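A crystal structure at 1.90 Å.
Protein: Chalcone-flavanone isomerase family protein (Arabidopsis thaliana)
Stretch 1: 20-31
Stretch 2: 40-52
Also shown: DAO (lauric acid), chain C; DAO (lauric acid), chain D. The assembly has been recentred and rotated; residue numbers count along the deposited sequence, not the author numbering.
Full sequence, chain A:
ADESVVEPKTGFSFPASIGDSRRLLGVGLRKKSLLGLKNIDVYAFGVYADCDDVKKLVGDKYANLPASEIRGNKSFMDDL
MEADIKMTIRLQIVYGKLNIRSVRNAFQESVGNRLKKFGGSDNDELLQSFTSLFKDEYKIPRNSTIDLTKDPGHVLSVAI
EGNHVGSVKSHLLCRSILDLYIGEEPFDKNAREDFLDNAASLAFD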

# COMPACT_ATOMS: atom_id res chain seq x y z
N ASP A 20 7.50 -1.50 -16.40
CA ASP A 20 8.47 -0.48 -16.79
C ASP A 20 8.12 0.94 -16.33
O ASP A 20 8.97 1.83 -16.39
N SER A 21 6.89 1.15 -15.88
CA SER A 21 6.46 2.48 -15.45
C SER A 21 6.22 2.62 -13.95
O SER A 21 6.24 3.72 -13.41
N ARG A 22 5.98 1.50 -13.28
CA ARG A 22 5.71 1.50 -11.85
C ARG A 22 6.94 1.07 -11.07
O ARG A 22 7.31 -0.10 -11.08
N ARG A 23 7.57 2.02 -10.37
CA ARG A 23 8.79 1.71 -9.63
C ARG A 23 8.61 1.37 -8.16
O ARG A 23 7.86 2.03 -7.44
N LEU A 24 9.33 0.35 -7.71
CA LEU A 24 9.29 -0.05 -6.30
C LEU A 24 10.05 1.02 -5.52
O LEU A 24 11.23 1.28 -5.80
N LEU A 25 9.37 1.63 -4.56
CA LEU A 25 9.99 2.69 -3.76
C LEU A 25 10.24 2.31 -2.30
O LEU A 25 11.05 2.93 -1.61
N GLY A 26 9.53 1.30 -1.82
CA GLY A 26 9.72 0.89 -0.44
C GLY A 26 9.25 -0.53 -0.19
O GLY A 26 8.29 -0.99 -0.80
N VAL A 27 9.93 -1.22 0.71
CA VAL A 27 9.58 -2.60 1.06
C VAL A 27 9.53 -2.72 2.57
O VAL A 27 10.43 -2.25 3.27
N GLY A 28 8.47 -3.34 3.08
CA GLY A 28 8.33 -3.49 4.52
C GLY A 28 7.62 -4.76 4.95
O GLY A 28 7.30 -5.63 4.13
N LEU A 29 7.37 -4.86 6.26
CA LEU A 29 6.69 -6.01 6.84
C LEU A 29 5.50 -5.56 7.67
O LEU A 29 5.59 -4.57 8.40
N ARG A 30 4.40 -6.28 7.54
CA ARG A 30 3.19 -6.00 8.30
C ARG A 30 3.21 -7.07 9.38
O ARG A 30 3.12 -8.27 9.09
N LYS A 31 3.34 -6.64 10.63
CA LYS A 31 3.40 -7.57 11.75
C LYS A 31 2.13 -7.54 12.59
O LYS A 31 1.28 -6.67 12.44
N ILE A 40 4.49 -11.67 15.29
CA ILE A 40 4.40 -12.49 14.10
C ILE A 40 4.52 -11.64 12.85
O ILE A 40 3.92 -10.56 12.78
N ASP A 41 5.30 -12.10 11.87
CA ASP A 41 5.43 -11.39 10.60
C ASP A 41 4.29 -11.96 9.76
O ASP A 41 4.30 -13.14 9.43
N VAL A 42 3.31 -11.13 9.42
CA VAL A 42 2.16 -11.60 8.66
C VAL A 42 2.42 -11.64 7.16
O VAL A 42 2.18 -12.66 6.51
N TYR A 43 2.91 -10.53 6.61
CA TYR A 43 3.23 -10.48 5.19
C TYR A 43 4.23 -9.38 4.89
O TYR A 43 4.41 -8.44 5.67
N ALA A 44 4.93 -9.52 3.76
CA ALA A 44 5.89 -8.53 3.32
C ALA A 44 5.15 -7.74 2.25
O ALA A 44 4.29 -8.29 1.57
N PHE A 45 5.47 -6.46 2.11
CA PHE A 45 4.81 -5.67 1.08
C PHE A 45 5.78 -4.74 0.37
O PHE A 45 6.83 -4.39 0.91
N GLY A 46 5.44 -4.39 -0.86
CA GLY A 46 6.27 -3.51 -1.65
C GLY A 46 5.37 -2.43 -2.19
O GLY A 46 4.28 -2.72 -2.69
N VAL A 47 5.79 -1.18 -2.07
CA VAL A 47 4.99 -0.06 -2.55
C VAL A 47 5.57 0.50 -3.84
O VAL A 47 6.73 0.92 -3.87
N TYR A 48 4.75 0.51 -4.89
CA TYR A 48 5.15 1.00 -6.21
C TYR A 48 4.37 2.26 -6.60
O TYR A 48 3.21 2.40 -6.26
N ALA A 49 5.03 3.15 -7.34
CA ALA A 49 4.39 4.38 -7.80
C ALA A 49 4.79 4.66 -9.25
O ALA A 49 5.94 4.45 -9.63
N ASP A 50 3.84 5.13 -10.05
CA ASP A 50 4.10 5.44 -11.45
C ASP A 50 5.03 6.65 -11.53
O ASP A 50 4.75 7.71 -10.98
N CYS A 51 6.15 6.47 -12.23
CA CYS A 51 7.16 7.51 -12.38
C CYS A 51 6.65 8.82 -12.95
O CYS A 51 6.92 9.89 -12.39
N ASP A 52 5.93 8.75 -14.06
CA ASP A 52 5.42 9.97 -14.69
C ASP A 52 4.47 10.73 -13.78
O ASP A 52 4.51 11.96 -13.72

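Strands 22-31 and 40-50 run antiparallel as neighbours in one sheet, so their side chains leave by two faces and meet mainly as cross-strand pairs. Arg 30 and Tyr 43 form the most telling pair. Tyr 43 takes chi1 p, which lays its ring beside the other strand, and CB of Arg 30 sits over the ring face, 3.5 Å from the ring centroid. With chi1 t and chi2 m, the arginine carries its guanidinium past the ring to the lauric acid of chain C. There NE donates to O2 at 2.7 Å and NH2 to O1 at 2.8 Å, a two-pronged grip that suits a carboxylate, while Tyr 43 OH donates to the same O2 at 2.6 Å. Arg 30 NH1 turns back to Lys 31 O, 2.9 Å away. C9 of the second lauric acid, chain D, lies over one face of the guanidinium, and its C10 is 3.6 Å from Tyr 43 CE1.

Phe 45, on the same face and also chi1 p, folds its ring over Gly 28, whose CA lies 4.1 Å from the ring centroid. Glycine suits this place: a CB here would come within 2.9 Å of Phe 45 CZ.

On the opposite face, Tyr 48 (chi1 m) receives Leu 24 (t, p), whose CD1 sits over the ring, 3.8 Å from its centroid. Gly 46 leaves space for that methyl, its CA lying 3.7 Å from Leu 24 CD1. Farther along, the small Ala 44 accommodates Leu 29 (m, t), with CD2 to CB at 3.6 Å.

Near the end, water 1 joins polar groups: it donates to Asp 50 OD2 at 2.5 Å, accepts from Arg 22 NH2 at 3.3 Å, and bonds Ser 21 OG at 2.8 Å. Asp 50, chi1 t, also caps the following helix.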

# COMPACT_ATOMS: atom_id res chain seq x y z
CB ASP A 20 8.65 -0.46 -18.31
CG ASP A 20 9.09 -1.80 -18.85
OD1 ASP A 20 10.13 -2.33 -18.38
OD2 ASP A 20 8.41 -2.33 -19.75
CB SER A 21 5.20 2.88 -16.22
OG SER A 21 4.22 1.85 -16.16
CB ARG A 22 4.55 0.57 -11.55
CG ARG A 22 3.85 0.87 -10.26
CD ARG A 22 2.44 0.37 -10.29
NE ARG A 22 1.74 0.87 -11.48
CZ ARG A 22 0.42 0.92 -11.59
NH1 ARG A 22 -0.35 0.50 -10.59
NH2 ARG A 22 -0.13 1.38 -12.71
CB ARG A 23 9.78 2.87 -9.73
CG ARG A 23 10.06 3.33 -11.15
CD ARG A 23 10.61 2.22 -12.04
NE ARG A 23 10.72 2.67 -13.43
CZ ARG A 23 11.50 3.67 -13.83
NH1 ARG A 23 12.25 4.33 -12.96
NH2 ARG A 23 11.51 4.03 -15.11
CB LEU A 24 9.99 -1.40 -6.11
CG LEU A 24 10.08 -1.92 -4.68
CD1 LEU A 24 8.67 -2.15 -4.12
CD2 LEU A 24 10.89 -3.23 -4.66
CB LEU A 25 9.13 3.95 -3.82
CG LEU A 25 8.82 4.50 -5.22
CD1 LEU A 25 7.94 5.72 -5.09
CD2 LEU A 25 10.12 4.85 -5.94
CB VAL A 27 10.63 -3.58 0.50
CG1 VAL A 27 10.35 -5.00 1.02
CG2 VAL A 27 10.58 -3.57 -1.02
CB LEU A 29 7.65 -6.80 7.74
CG LEU A 29 8.89 -7.47 7.13
CD1 LEU A 29 9.64 -8.21 8.23
CD2 LEU A 29 8.47 -8.43 6.02
CB ARG A 30 1.95 -6.16 7.42
CG ARG A 30 0.63 -5.64 7.99
CD ARG A 30 -0.05 -6.60 8.96
NE ARG A 30 -1.45 -6.23 9.14
CZ ARG A 30 -2.07 -6.18 10.32
NH1 ARG A 30 -1.41 -6.47 11.43
NH2 ARG A 30 -3.35 -5.83 10.37
CB LYS A 31 4.59 -7.23 12.65
CG LYS A 31 5.94 -7.30 11.95
CD LYS A 31 7.05 -6.73 12.82
CE LYS A 31 8.37 -6.72 12.07
NZ LYS A 31 9.48 -6.15 12.89
CB ILE A 40 3.05 -13.24 14.04
CG1 ILE A 40 2.97 -14.25 15.18
CG2 ILE A 40 2.89 -13.92 12.69
CD1 ILE A 40 4.04 -15.32 15.14
CB ASP A 41 6.76 -11.71 9.91
CG ASP A 41 7.96 -11.34 10.77
OD1 ASP A 41 7.97 -10.23 11.34
OD2 ASP A 41 8.90 -12.15 10.85
CB VAL A 42 0.92 -10.73 8.94
CG1 VAL A 42 -0.31 -11.32 8.24
CG2 VAL A 42 0.68 -10.66 10.45
CB TYR A 43 1.96 -10.27 4.34
CG TYR A 43 1.19 -8.98 4.56
CD1 TYR A 43 0.04 -8.95 5.36
CD2 TYR A 43 1.57 -7.79 3.93
CE1 TYR A 43 -0.71 -7.78 5.51
CE2 TYR A 43 0.84 -6.62 4.09
CZ TYR A 43 -0.30 -6.62 4.87
OH TYR A 43 -1.06 -5.47 4.99
CB ALA A 44 7.11 -9.19 2.72
CB PHE A 45 3.63 -4.88 1.69
CG PHE A 45 4.02 -3.87 2.73
CD1 PHE A 45 4.42 -2.58 2.36
CD2 PHE A 45 3.97 -4.20 4.09
CE1 PHE A 45 4.78 -1.64 3.33
CE2 PHE A 45 4.32 -3.26 5.06
CZ PHE A 45 4.73 -1.98 4.69
CB VAL A 47 4.92 1.07 -1.49
CG1 VAL A 47 4.00 2.18 -1.98
CG2 VAL A 47 4.42 0.51 -0.16
CB TYR A 48 4.86 -0.06 -7.29
CG TYR A 48 5.62 -1.36 -7.14
CD1 TYR A 48 5.22 -2.32 -6.21
CD2 TYR A 48 6.72 -1.63 -7.94
CE1 TYR A 48 5.90 -3.53 -6.08
CE2 TYR A 48 7.41 -2.84 -7.83
CZ TYR A 48 6.99 -3.78 -6.90
OH TYR A 48 7.66 -4.98 -6.78
CB ALA A 49 4.80 5.55 -6.90
CB ASP A 50 2.78 5.74 -12.17
CG ASP A 50 2.99 6.12 -13.63
OD1 ASP A 50 3.36 7.28 -13.91
OD2 ASP A 50 2.80 5.24 -14.49
CB CYS A 51 8.31 7.01 -13.25
SG CYS A 51 9.23 5.67 -12.51
CB ASP A 52 4.71 9.64 -16.01
CG ASP A 52 5.66 9.06 -17.05
OD1 ASP A 52 6.78 9.57 -17.20
OD2 ASP A 52 5.26 8.08 -17.72
O1 DAO C . -4.72 -5.24 7.97
O2 DAO C . -2.84 -5.62 6.88
C1 DAO C . -4.00 -5.16 6.94
C2 DAO C . -4.58 -4.49 5.72
C3 DAO C . -4.82 -5.53 4.63
C4 DAO C . -5.58 -4.92 3.44
C5 DAO C . -5.56 -5.86 2.24
C6 DAO C . -6.62 -6.95 2.35
C7 DAO C . -6.23 -8.19 1.57
C8 DAO C . -7.03 -9.39 2.06
C9 DAO C . -6.55 -10.67 1.41
C10 DAO C . -7.41 -11.85 1.85
C11 DAO C . -7.46 -12.93 0.77
C12 DAO C . -8.13 -14.18 1.29
O1 DAO D . -2.24 -15.49 16.54
O2 DAO D . -2.40 -16.61 14.65
C1 DAO D . -2.23 -15.54 15.29
C2 DAO D . -2.00 -14.26 14.52
C3 DAO D . -3.33 -13.68 14.06
C4 DAO D . -3.25 -13.21 12.61
C5 DAO D . -3.30 -11.69 12.53
C6 DAO D . -4.28 -11.24 11.45
C7 DAO D . -3.60 -10.33 10.43
C8 DAO D . -4.23 -10.49 9.06
C9 DAO D . -3.98 -9.27 8.18
C10 DAO D . -3.40 -9.69 6.83
C11 DAO D . -4.36 -9.39 5.69
C12 DAO D . -3.87 -10.00 4.40
O HOH W 1 2.34 2.81 -14.27